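PDB 2YY5: tryptophan--tRNA ligase from Mycoplasma pneumoniae, which probably catalyses the ATP-dependent attachment of L-tryptophan to tRNA(Trp), releasing AMP and diphosphate. Local coordinates for residues A137-D142 with N155-H160; Q159-T164 with R180-V185. The protein carries 1 engineered substitution. All coordinates share one frame; numbering follows the deposited sequence.

Contact 1: residues A137-D142 with N155-H160; sequences ALMAGD and NDQKQH. With WSA (5'-O-[(L-tryptophylamino)sulfonyl]adenosine), chain J; SO4 (sulfate ion), chain I.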
ATOM      1  N   ALA B 137      -2.106   1.564  -9.012  1.00 18.48           N
ATOM      2  CA  ALA B 137      -0.940   2.315  -8.561  1.00 20.91           C
ATOM      3  C   ALA B 137       0.141   1.292  -8.205  1.00 21.06           C
ATOM      4  O   ALA B 137       1.345   1.561  -8.324  1.00 19.72           O
ATOM      5  CB  ALA B 137      -1.290   3.173  -7.341  1.00 21.26           C
ATOM      6  N   LEU B 138      -0.303   0.118  -7.758  1.00  9.47           N
ATOM      7  CA  LEU B 138       0.608  -0.968  -7.418  1.00 13.70           C
ATOM      8  C   LEU B 138       1.273  -1.367  -8.730  1.00 15.39           C
ATOM      9  O   LEU B 138       2.478  -1.607  -8.786  1.00 14.71           O
ATOM     10  CB  LEU B 138      -0.158  -2.178  -6.884  1.00  9.99           C
ATOM     11  CG  LEU B 138       0.475  -2.996  -5.752  1.00 17.27           C
ATOM     12  CD1 LEU B 138      -0.037  -4.424  -5.844  1.00 15.46           C
ATOM     13  CD2 LEU B 138       2.000  -2.959  -5.821  1.00  4.94           C
ATOM     14  N   MET B 139       0.472  -1.424  -9.787  1.00 11.31           N
ATOM     15  CA  MET B 139       0.973  -1.799 -11.101  1.00 18.55           C
ATOM     16  C   MET B 139       2.052  -0.837 -11.550  1.00 14.59           C
ATOM     17  O   MET B 139       3.131  -1.254 -11.963  1.00 20.99           O
ATOM     18  CB  MET B 139      -0.158  -1.828 -12.139  1.00 16.27           C
ATOM     19  CG  MET B 139       0.258  -2.511 -13.429  1.00 22.26           C
ATOM     20  SD  MET B 139      -1.101  -2.969 -14.507  1.00 21.87           S
ATOM     21  CE  MET B 139      -0.262  -3.031 -16.035  1.00 23.43           C
ATOM     22  N   ALA B 140       1.753   0.451 -11.463  1.00 16.41           N
ATOM     23  CA  ALA B 140       2.696   1.490 -11.847  1.00 13.43           C
ATOM     24  C   ALA B 140       4.023   1.236 -11.140  1.00 15.28           C
ATOM     25  O   ALA B 140       5.093   1.330 -11.741  1.00 16.55           O
ATOM     26  CB  ALA B 140       2.142   2.857 -11.453  1.00  6.80           C
ATOM     27  N   GLY B 141       3.941   0.896  -9.858  1.00 16.47           N
ATOM     28  CA  GLY B 141       5.137   0.623  -9.086  1.00 16.73           C
ATOM     29  C   GLY B 141       5.843  -0.639  -9.539  1.00 16.45           C
ATOM     30  O   GLY B 141       7.073  -0.665  -9.625  1.00 20.46           O
ATOM     31  N   ASP B 142       5.077  -1.687  -9.832  1.00 18.33           N
ATOM     32  CA  ASP B 142       5.672  -2.941 -10.285  1.00 18.76           C
ATOM     33  C   ASP B 142       6.503  -2.669 -11.531  1.00 18.44           C
ATOM     34  O   ASP B 142       7.574  -3.240 -11.706  1.00 15.51           O
ATOM     35  CB  ASP B 142       4.598  -3.984 -10.629  1.00 22.22           C
ATOM     36  CG  ASP B 142       3.685  -4.323  -9.449  1.00 21.97           C
ATOM     37  OD1 ASP B 142       4.171  -4.472  -8.301  1.00 14.01           O
ATOM     38  OD2 ASP B 142       2.466  -4.459  -9.690  1.00 20.54           O
ATOM     39  N   ASN B 155      -4.399  -5.730 -24.700  1.00 20.54           N
ATOM     40  CA  ASN B 155      -5.039  -4.455 -24.962  1.00 20.47           C
ATOM     41  C   ASN B 155      -5.666  -3.851 -23.716  1.00 20.10           C
ATOM     42  O   ASN B 155      -5.468  -2.679 -23.428  1.00 20.61           O
ATOM     43  CB  ASN B 155      -6.116  -4.624 -26.024  1.00 23.57           C
ATOM     44  CG  ASN B 155      -6.762  -3.313 -26.402  1.00 27.83           C
ATOM     45  OD1 ASN B 155      -6.139  -2.462 -27.029  1.00 27.48           O
ATOM     46  ND2 ASN B 155      -8.014  -3.136 -26.006  1.00 34.24           N
ATOM     47  N   ASP B 156      -6.416  -4.668 -22.985  1.00 22.54           N
ATOM     48  CA  ASP B 156      -7.108  -4.252 -21.766  1.00 23.95           C
ATOM     49  C   ASP B 156      -6.232  -3.553 -20.732  1.00 25.40           C
ATOM     50  O   ASP B 156      -6.743  -2.923 -19.809  1.00 25.08           O
ATOM     51  CB  ASP B 156      -7.759  -5.466 -21.113  1.00 22.47           C
ATOM     52  CG  ASP B 156      -6.755  -6.544 -20.795  1.00 27.44           C
ATOM     53  OD1 ASP B 156      -6.116  -7.048 -21.744  1.00 26.61           O
ATOM     54  OD2 ASP B 156      -6.596  -6.872 -19.600  1.00 25.78           O
ATOM     55  N   GLN B 157      -4.916  -3.669 -20.880  1.00 27.59           N
ATOM     56  CA  GLN B 157      -3.990  -3.053 -19.941  1.00 26.22           C
ATOM     57  C   GLN B 157      -3.456  -1.688 -20.364  1.00 29.56           C
ATOM     58  O   GLN B 157      -2.531  -1.172 -19.737  1.00 28.37           O
ATOM     59  CB  GLN B 157      -2.818  -3.999 -19.688  1.00 29.75           C
ATOM     60  CG  GLN B 157      -3.218  -5.227 -18.908  1.00 28.04           C
ATOM     61  CD  GLN B 157      -3.863  -4.858 -17.593  1.00 25.76           C
ATOM     62  OE1 GLN B 157      -3.183  -4.461 -16.648  1.00 26.43           O
ATOM     63  NE2 GLN B 157      -5.185  -4.960 -17.533  1.00 20.41           N
ATOM     64  N   LYS B 158      -4.047  -1.097 -21.406  1.00 30.31           N
ATOM     65  CA  LYS B 158      -3.597   0.200 -21.911  1.00 30.98           C
ATOM     66  C   LYS B 158      -3.742   1.376 -20.948  1.00 26.98           C
ATOM     67  O   LYS B 158      -2.798   2.151 -20.779  1.00 26.52           O
ATOM     68  CB  LYS B 158      -4.300   0.549 -23.226  1.00 34.74           C
ATOM     69  CG  LYS B 158      -3.967   1.959 -23.726  1.00 39.43           C
ATOM     70  CD  LYS B 158      -4.588   2.271 -25.078  1.00 44.76           C
ATOM     71  CE  LYS B 158      -3.781   1.667 -26.210  1.00 49.07           C
ATOM     72  NZ  LYS B 158      -3.545   0.214 -25.989  1.00 57.86           N
ATOM     73  N   GLN B 159      -4.914   1.529 -20.339  1.00 25.93           N
ATOM     74  CA  GLN B 159      -5.133   2.632 -19.403  1.00 28.31           C
ATOM     75  C   GLN B 159      -4.100   2.596 -18.283  1.00 25.68           C
ATOM     76  O   GLN B 159      -3.605   3.639 -17.847  1.00 20.43           O
ATOM     77  CB  GLN B 159      -6.525   2.562 -18.769  1.00 28.34           C
ATOM     78  CG  GLN B 159      -7.584   3.451 -19.396  1.00 35.29           C
ATOM     79  CD  GLN B 159      -8.676   3.835 -18.397  1.00 36.15           C
ATOM     80  OE1 GLN B 159      -9.228   2.983 -17.695  1.00 32.20           O
ATOM     81  NE2 GLN B 159      -8.986   5.123 -18.331  1.00 37.67           N
ATOM     82  N   HIS B 160      -3.796   1.390 -17.815  1.00 18.15           N
ATOM     83  CA  HIS B 160      -2.834   1.209 -16.739  1.00 16.92           C
ATOM     84  C   HIS B 160      -1.455   1.704 -17.147  1.00 17.55           C
ATOM     85  O   HIS B 160      -0.772   2.364 -16.360  1.00 17.04           O
ATOM     86  CB  HIS B 160      -2.796  -0.260 -16.330  1.00 19.63           C
ATOM     87  CG  HIS B 160      -4.052  -0.716 -15.656  1.00 24.80           C
ATOM     88  ND1 HIS B 160      -4.494  -2.020 -15.707  1.00 22.57           N
ATOM     89  CD2 HIS B 160      -4.952  -0.039 -14.903  1.00 19.89           C
ATOM     90  CE1 HIS B 160      -5.616  -2.126 -15.014  1.00 19.07           C
ATOM     91  NE2 HIS B 160      -5.916  -0.938 -14.517  1.00 19.70           N
TER
HETATM   92  CD2 WSA J1351       0.882  -6.403 -14.534  1.00  8.48           C
HETATM   93  CE3 WSA J1351       1.118  -6.642 -15.883  1.00 13.39           C
HETATM   94  CZ3 WSA J1351       2.175  -6.002 -16.518  1.00  7.01           C
HETATM   95  CH2 WSA J1351       2.990  -5.126 -15.804  1.00  7.52           C
HETATM   96  CZ2 WSA J1351       2.750  -4.889 -14.456  1.00  8.15           C
HETATM   97  CE2 WSA J1351       1.692  -5.530 -13.822  1.00 10.33           C
HETATM   98  N11 WSA J1351       1.251  -5.511 -12.566  1.00  8.53           N
HETATM   99  CD1 WSA J1351       0.208  -6.328 -12.451  1.00  9.92           C
HETATM  100  CG  WSA J1351      -0.051  -6.895 -13.628  1.00  7.70           C
HETATM  101  CB  WSA J1351      -1.157  -7.908 -13.914  1.00 12.19           C
HETATM  102  CA  WSA J1351      -2.161  -7.372 -14.937  1.00 17.01           C
HETATM  103  NH3 WSA J1351      -2.757  -6.116 -14.463  1.00  5.23           N
HETATM  104  C   WSA J1351      -3.260  -8.417 -15.143  1.00 18.47           C
HETATM  105  O   WSA J1351      -4.150  -8.551 -14.309  1.00 36.46           O
HETATM  106  NS  WSA J1351      -3.196  -9.155 -16.246  1.00 26.68           N
HETATM  107  S   WSA J1351      -4.064 -10.523 -16.061  1.00 28.05           S
HETATM  108  O1S WSA J1351      -3.524 -11.324 -14.913  1.00 10.99           O
HETATM  109  O2S WSA J1351      -5.499 -10.190 -15.775  1.00 20.32           O
HETATM  110  O5' WSA J1351      -3.934 -11.246 -17.290  1.00 17.98           O
HETATM  111  C5' WSA J1351      -2.618 -11.509 -17.789  1.00  8.26           C
HETATM  112  C4' WSA J1351      -2.351 -10.959 -19.194  1.00 17.17           C
HETATM  113  O4' WSA J1351      -3.325 -11.482 -20.115  1.00 10.38           O
HETATM  114  C3' WSA J1351      -2.434  -9.433 -19.290  1.00 19.43           C
HETATM  115  O3' WSA J1351      -1.420  -8.951 -20.176  1.00 19.60           O
HETATM  116  C2' WSA J1351      -3.810  -9.233 -19.923  1.00 23.26           C
HETATM  117  O2' WSA J1351      -3.838  -7.991 -20.633  1.00 20.23           O
HETATM  118  C1' WSA J1351      -3.772 -10.385 -20.926  1.00 10.25           C
HETATM  119  N9  WSA J1351      -5.138 -10.664 -21.432  1.00 16.91           N
HETATM  120  C8  WSA J1351      -6.203 -10.884 -20.666  1.00 12.79           C
HETATM  121  N7  WSA J1351      -7.257 -11.160 -21.430  1.00 17.08           N
HETATM  122  C5  WSA J1351      -6.856 -11.116 -22.700  1.00 11.42           C
HETATM  123  C4  WSA J1351      -5.507 -10.790 -22.699  1.00 13.77           C
HETATM  124  N3  WSA J1351      -4.861 -10.680 -23.872  1.00 14.55           N
HETATM  125  C2  WSA J1351      -5.497 -10.882 -25.013  1.00 11.78           C
HETATM  126  N1  WSA J1351      -6.779 -11.196 -25.046  1.00 19.08           N
HETATM  127  C6  WSA J1351      -7.488 -11.323 -23.914  1.00 19.36           C
HETATM  128  N6  WSA J1351      -8.778 -11.655 -23.950  1.00 22.81           N
HETATM  129  S   SO4 I1361      -6.800  -5.822 -14.420  1.00 43.51           S
HETATM  130  O1  SO4 I1361      -7.469  -4.519 -14.466  1.00 50.90           O
HETATM  131  O2  SO4 I1361      -5.551  -5.749 -15.197  1.00 49.21           O
HETATM  132  O3  SO4 I1361      -6.482  -6.160 -13.016  1.00 52.05           O
HETATM  133  O4  SO4 I1361      -7.699  -6.842 -14.990  1.00 46.29           O
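The tryptophanyl-adenylate pocket of this class I synthetase is lined here by helix 131-144 and by the residues leading into helix 158-175, and Met139 meets Gln157 and His160 where the pocket encloses the tryptophanyl part of the bound sulfonyl adenosine analogue. Met139 lies in helix 131-144, its CG anti to the backbone N (chi1 -167°) and the chain extended beyond, which carries the thioether across to the start of helix 158-175. Its CE ends 3.3 Å from Gln157 OE1, and its SD lies against His160 CB. The sulfur is also 4.3 Å from the centroid of the His160 ring, approaching obliquely, in a sulfur-aromatic contact. Farther back, Met139 CG lies over the face of the indole at its pyrrole side, 3.3 Å from N11 of the ligand.

Gln157, at the N-cap position, is bent at chi2, which brings its amide back to the amino group of the ligand. OE1 accepts from the ligand NH3 at 2.8 Å and from His160 ND1 at 2.9 Å; the bond from the imidazole N-H is nearly straight (164°), though the donor stands above the carbonyl plane of Gln157. The NE2 end of the amide bonds to Asp156 OD2, met from above the carboxylate plane, and lies beside a sulfate ion probably taken up from the crystallisation liquor. Asp156 in turn uses OD1 to accept from the ribose O2' at 2.7 Å, while Asp142 OD2 accepts from the indole N11 at 3.3 Å and also bonds to His46.

Bonds at both ends of the Gln157 amide should fix its rotation, so that OE1 faces the ligand amine. The two segments bind three features of the analogue, the indole N-H, the amino group and a ribose hydroxyl, and probably the same groups of tryptophanyl-adenylate.

Contact 2: residues Q159-T164 with R180-V185; sequences QHLELT and RLPQFV
Helix segment 159-164 packs against the chain running into strand 183-185, the two backbones coming nearest at Leu161 and Phe184, whose CA atoms are 5.9 Å apart. The side chains there meet at about a right angle. Leu161 CG sits 3.7 Å from Phe184 CB and 3.9 Å from Phe184 CD1, so the leucine branch point lies at the edge of the phenyl ring, close to its plane, and not over a face. Phe184 has CG anti to its own N (chi1 166°), and the ring extends along the flank of the helix toward its beginning, where Lys158 adjoins it.

Pro182, two residues earlier, adds a second patch, in which its CG makes the closest approaches. That atom is 3.9 Å from Thr164 CG2 and 4.3 Å from Leu161 CD1, bridging side chains one helical turn apart. The rotation of Thr164 (chi1 -61°) turns CG2 to the proline and OG1 back to the helix, where it donates to His160 O at 2.8 Å; that carbonyl also accepts from Thr164 N on the opposite face of its plane. The hydroxyl proton is thus used within the helix, and it is the methyl that meets the proline.

This is the packing of a beta-alpha-beta unit, in which helix 158-175 connects the parallel strands 150-152 and 183-185. Val151 of the first strand touches both Leu161 and Pro182, while Ile143 of helix 131-144 covers Thr164 and Pro182.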
ATOM      1  N   GLN B 159      -4.914   1.529 -20.339  1.00 25.93           N
ATOM      2  CA  GLN B 159      -5.133   2.632 -19.403  1.00 28.31           C
ATOM      3  C   GLN B 159      -4.100   2.596 -18.283  1.00 25.68           C
ATOM      4  O   GLN B 159      -3.605   3.639 -17.847  1.00 20.43           O
ATOM      5  CB  GLN B 159      -6.525   2.562 -18.769  1.00 28.34           C
ATOM      6  CG  GLN B 159      -7.584   3.451 -19.396  1.00 35.29           C
ATOM      7  CD  GLN B 159      -8.676   3.835 -18.397  1.00 36.15           C
ATOM      8  OE1 GLN B 159      -9.228   2.983 -17.695  1.00 32.20           O
ATOM      9  NE2 GLN B 159      -8.986   5.123 -18.331  1.00 37.67           N
ATOM     10  N   HIS B 160      -3.796   1.390 -17.815  1.00 18.15           N
ATOM     11  CA  HIS B 160      -2.834   1.209 -16.739  1.00 16.92           C
ATOM     12  C   HIS B 160      -1.455   1.704 -17.147  1.00 17.55           C
ATOM     13  O   HIS B 160      -0.772   2.364 -16.360  1.00 17.04           O
ATOM     14  CB  HIS B 160      -2.796  -0.260 -16.330  1.00 19.63           C
ATOM     15  CG  HIS B 160      -4.052  -0.716 -15.656  1.00 24.80           C
ATOM     16  ND1 HIS B 160      -4.494  -2.020 -15.707  1.00 22.57           N
ATOM     17  CD2 HIS B 160      -4.952  -0.039 -14.903  1.00 19.89           C
ATOM     18  CE1 HIS B 160      -5.616  -2.126 -15.014  1.00 19.07           C
ATOM     19  NE2 HIS B 160      -5.916  -0.938 -14.517  1.00 19.70           N
ATOM     20  N   LEU B 161      -1.044   1.399 -18.375  1.00 14.22           N
ATOM     21  CA  LEU B 161       0.250   1.865 -18.844  1.00 17.42           C
ATOM     22  C   LEU B 161       0.267   3.392 -18.922  1.00 17.06           C
ATOM     23  O   LEU B 161       1.274   4.028 -18.622  1.00 25.72           O
ATOM     24  CB  LEU B 161       0.589   1.241 -20.198  1.00 14.66           C
ATOM     25  CG  LEU B 161       1.628   0.119 -20.067  1.00 23.59           C
ATOM     26  CD1 LEU B 161       2.896   0.692 -19.475  1.00 13.07           C
ATOM     27  CD2 LEU B 161       1.107  -1.012 -19.176  1.00 18.18           C
ATOM     28  N   GLU B 162      -0.858   3.979 -19.303  1.00 21.43           N
ATOM     29  CA  GLU B 162      -0.962   5.427 -19.384  1.00 25.90           C
ATOM     30  C   GLU B 162      -0.870   6.047 -17.985  1.00 25.64           C
ATOM     31  O   GLU B 162      -0.135   7.017 -17.792  1.00 30.06           O
ATOM     32  CB  GLU B 162      -2.281   5.823 -20.055  1.00 28.48           C
ATOM     33  CG  GLU B 162      -2.481   5.180 -21.425  1.00 31.29           C
ATOM     34  CD  GLU B 162      -3.826   5.526 -22.064  1.00 40.13           C
ATOM     35  OE1 GLU B 162      -4.879   5.362 -21.402  1.00 37.62           O
ATOM     36  OE2 GLU B 162      -3.830   5.951 -23.237  1.00 37.48           O
ATOM     37  N   LEU B 163      -1.600   5.487 -17.014  1.00 20.36           N
ATOM     38  CA  LEU B 163      -1.585   6.000 -15.635  1.00 22.28           C
ATOM     39  C   LEU B 163      -0.156   5.920 -15.109  1.00 25.19           C
ATOM     40  O   LEU B 163       0.325   6.815 -14.408  1.00 21.29           O
ATOM     41  CB  LEU B 163      -2.493   5.156 -14.726  1.00 23.97           C
ATOM     42  CG  LEU B 163      -3.137   5.774 -13.469  1.00 28.85           C
ATOM     43  CD1 LEU B 163      -3.275   4.696 -12.389  1.00 24.07           C
ATOM     44  CD2 LEU B 163      -2.307   6.929 -12.944  1.00 26.77           C
ATOM     45  N   THR B 164       0.522   4.835 -15.468  1.00 21.95           N
ATOM     46  CA  THR B 164       1.890   4.616 -15.040  1.00 21.38           C
ATOM     47  C   THR B 164       2.849   5.657 -15.607  1.00 21.96           C
ATOM     48  O   THR B 164       3.783   6.082 -14.933  1.00 24.03           O
ATOM     49  CB  THR B 164       2.366   3.222 -15.440  1.00 16.33           C
ATOM     50  OG1 THR B 164       1.538   2.243 -14.805  1.00 11.80           O
ATOM     51  CG2 THR B 164       3.799   3.017 -15.012  1.00 12.71           C
ATOM     52  N   ARG B 180      12.711   6.564 -16.696  1.00 27.17           N
ATOM     53  CA  ARG B 180      12.545   6.149 -18.071  1.00 23.92           C
ATOM     54  C   ARG B 180      11.068   5.786 -18.168  1.00 25.25           C
ATOM     55  O   ARG B 180      10.577   4.965 -17.397  1.00 24.98           O
ATOM     56  CB  ARG B 180      13.429   4.936 -18.350  1.00 23.84           C
ATOM     57  CG  ARG B 180      12.947   4.047 -19.472  1.00 22.82           C
ATOM     58  CD  ARG B 180      13.704   2.718 -19.501  1.00 29.58           C
ATOM     59  NE  ARG B 180      14.955   2.795 -20.249  1.00 37.28           N
ATOM     60  CZ  ARG B 180      16.121   3.195 -19.753  1.00 44.33           C
ATOM     61  NH1 ARG B 180      17.188   3.226 -20.537  1.00 52.32           N
ATOM     62  NH2 ARG B 180      16.234   3.542 -18.478  1.00 50.34           N
ATOM     63  N   LEU B 181      10.352   6.412 -19.092  1.00 19.59           N
ATOM     64  CA  LEU B 181       8.942   6.122 -19.249  1.00 20.01           C
ATOM     65  C   LEU B 181       8.737   4.758 -19.903  1.00 21.28           C
ATOM     66  O   LEU B 181       9.222   4.497 -20.999  1.00 17.95           O
ATOM     67  CB  LEU B 181       8.278   7.214 -20.080  1.00 14.79           C
ATOM     68  CG  LEU B 181       8.454   8.626 -19.513  1.00 21.55           C
ATOM     69  CD1 LEU B 181       7.721   9.606 -20.412  1.00 14.10           C
ATOM     70  CD2 LEU B 181       7.931   8.702 -18.073  1.00 12.57           C
ATOM     71  N   PRO B 182       8.016   3.859 -19.227  1.00 21.00           N
ATOM     72  CA  PRO B 182       7.786   2.534 -19.805  1.00 19.46           C
ATOM     73  C   PRO B 182       6.874   2.623 -21.020  1.00 19.95           C
ATOM     74  O   PRO B 182       5.920   3.392 -21.027  1.00 26.99           O
ATOM     75  CB  PRO B 182       7.137   1.773 -18.659  1.00 15.89           C
ATOM     76  CG  PRO B 182       6.326   2.845 -17.981  1.00 19.69           C
ATOM     77  CD  PRO B 182       7.305   4.012 -17.945  1.00 19.44           C
ATOM     78  N   GLN B 183       7.170   1.839 -22.047  1.00 18.50           N
ATOM     79  CA  GLN B 183       6.346   1.833 -23.246  1.00 21.65           C
ATOM     80  C   GLN B 183       5.361   0.663 -23.305  1.00 23.33           C
ATOM     81  O   GLN B 183       5.742  -0.490 -23.111  1.00 17.38           O
ATOM     82  CB  GLN B 183       7.221   1.794 -24.496  1.00 23.47           C
ATOM     83  CG  GLN B 183       6.419   1.503 -25.751  1.00 33.78           C
ATOM     84  CD  GLN B 183       7.236   1.632 -27.017  1.00 43.81           C
ATOM     85  OE1 GLN B 183       8.287   0.999 -27.165  1.00 38.02           O
ATOM     86  NE2 GLN B 183       6.751   2.451 -27.950  1.00 41.33           N
ATOM     87  N   PHE B 184       4.096   0.967 -23.590  1.00 22.07           N
ATOM     88  CA  PHE B 184       3.066  -0.059 -23.706  1.00 19.42           C
ATOM     89  C   PHE B 184       3.294  -0.852 -25.001  1.00 25.28           C
ATOM     90  O   PHE B 184       3.476  -0.263 -26.073  1.00 27.17           O
ATOM     91  CB  PHE B 184       1.683   0.593 -23.743  1.00 16.13           C
ATOM     92  CG  PHE B 184       0.580  -0.332 -24.194  1.00 23.61           C
ATOM     93  CD1 PHE B 184      -0.046  -1.193 -23.293  1.00 29.53           C
ATOM     94  CD2 PHE B 184       0.176  -0.358 -25.526  1.00 24.80           C
ATOM     95  CE1 PHE B 184      -1.058  -2.067 -23.711  1.00 23.52           C
ATOM     96  CE2 PHE B 184      -0.831  -1.227 -25.954  1.00 34.15           C
ATOM     97  CZ  PHE B 184      -1.450  -2.085 -25.041  1.00 26.93           C
ATOM     98  N   VAL B 185       3.297  -2.178 -24.897  1.00 24.45           N
ATOM     99  CA  VAL B 185       3.488  -3.038 -26.064  1.00 24.10           C
ATOM    100  C   VAL B 185       2.532  -4.231 -26.061  1.00 22.61           C
ATOM    101  O   VAL B 185       2.503  -5.030 -25.122  1.00 22.11           O
ATOM    102  CB  VAL B 185       4.941  -3.548 -26.153  1.00 24.74           C
ATOM    103  CG1 VAL B 185       5.047  -4.656 -27.187  1.00 27.62           C
ATOM    104  CG2 VAL B 185       5.857  -2.405 -26.549  1.00 27.64           C
TER

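In the fold
Helix 158-175 serves both contacts, which share Gln159 and His160 and have centres 7 Å apart. Its beginning faces the adenylate analogue in contact 1, whereas in contact 2 the next turn packs on Pro182 and strand 183-185, so the helix of the beta-alpha-beta unit also borders the ligand pocket. The two interfaces also touch directly: Met139 CE is 4.0 Å from Leu161 CD2, and Ala140 CA lies 3.3 Å from Thr164 OG1. Contact 2 is thus a second layer, the side chain of Leu161 being about 6 Å from the ligand and that of Phe184 about 5 Å from that of Asn155, a predicted ATP-binding residue.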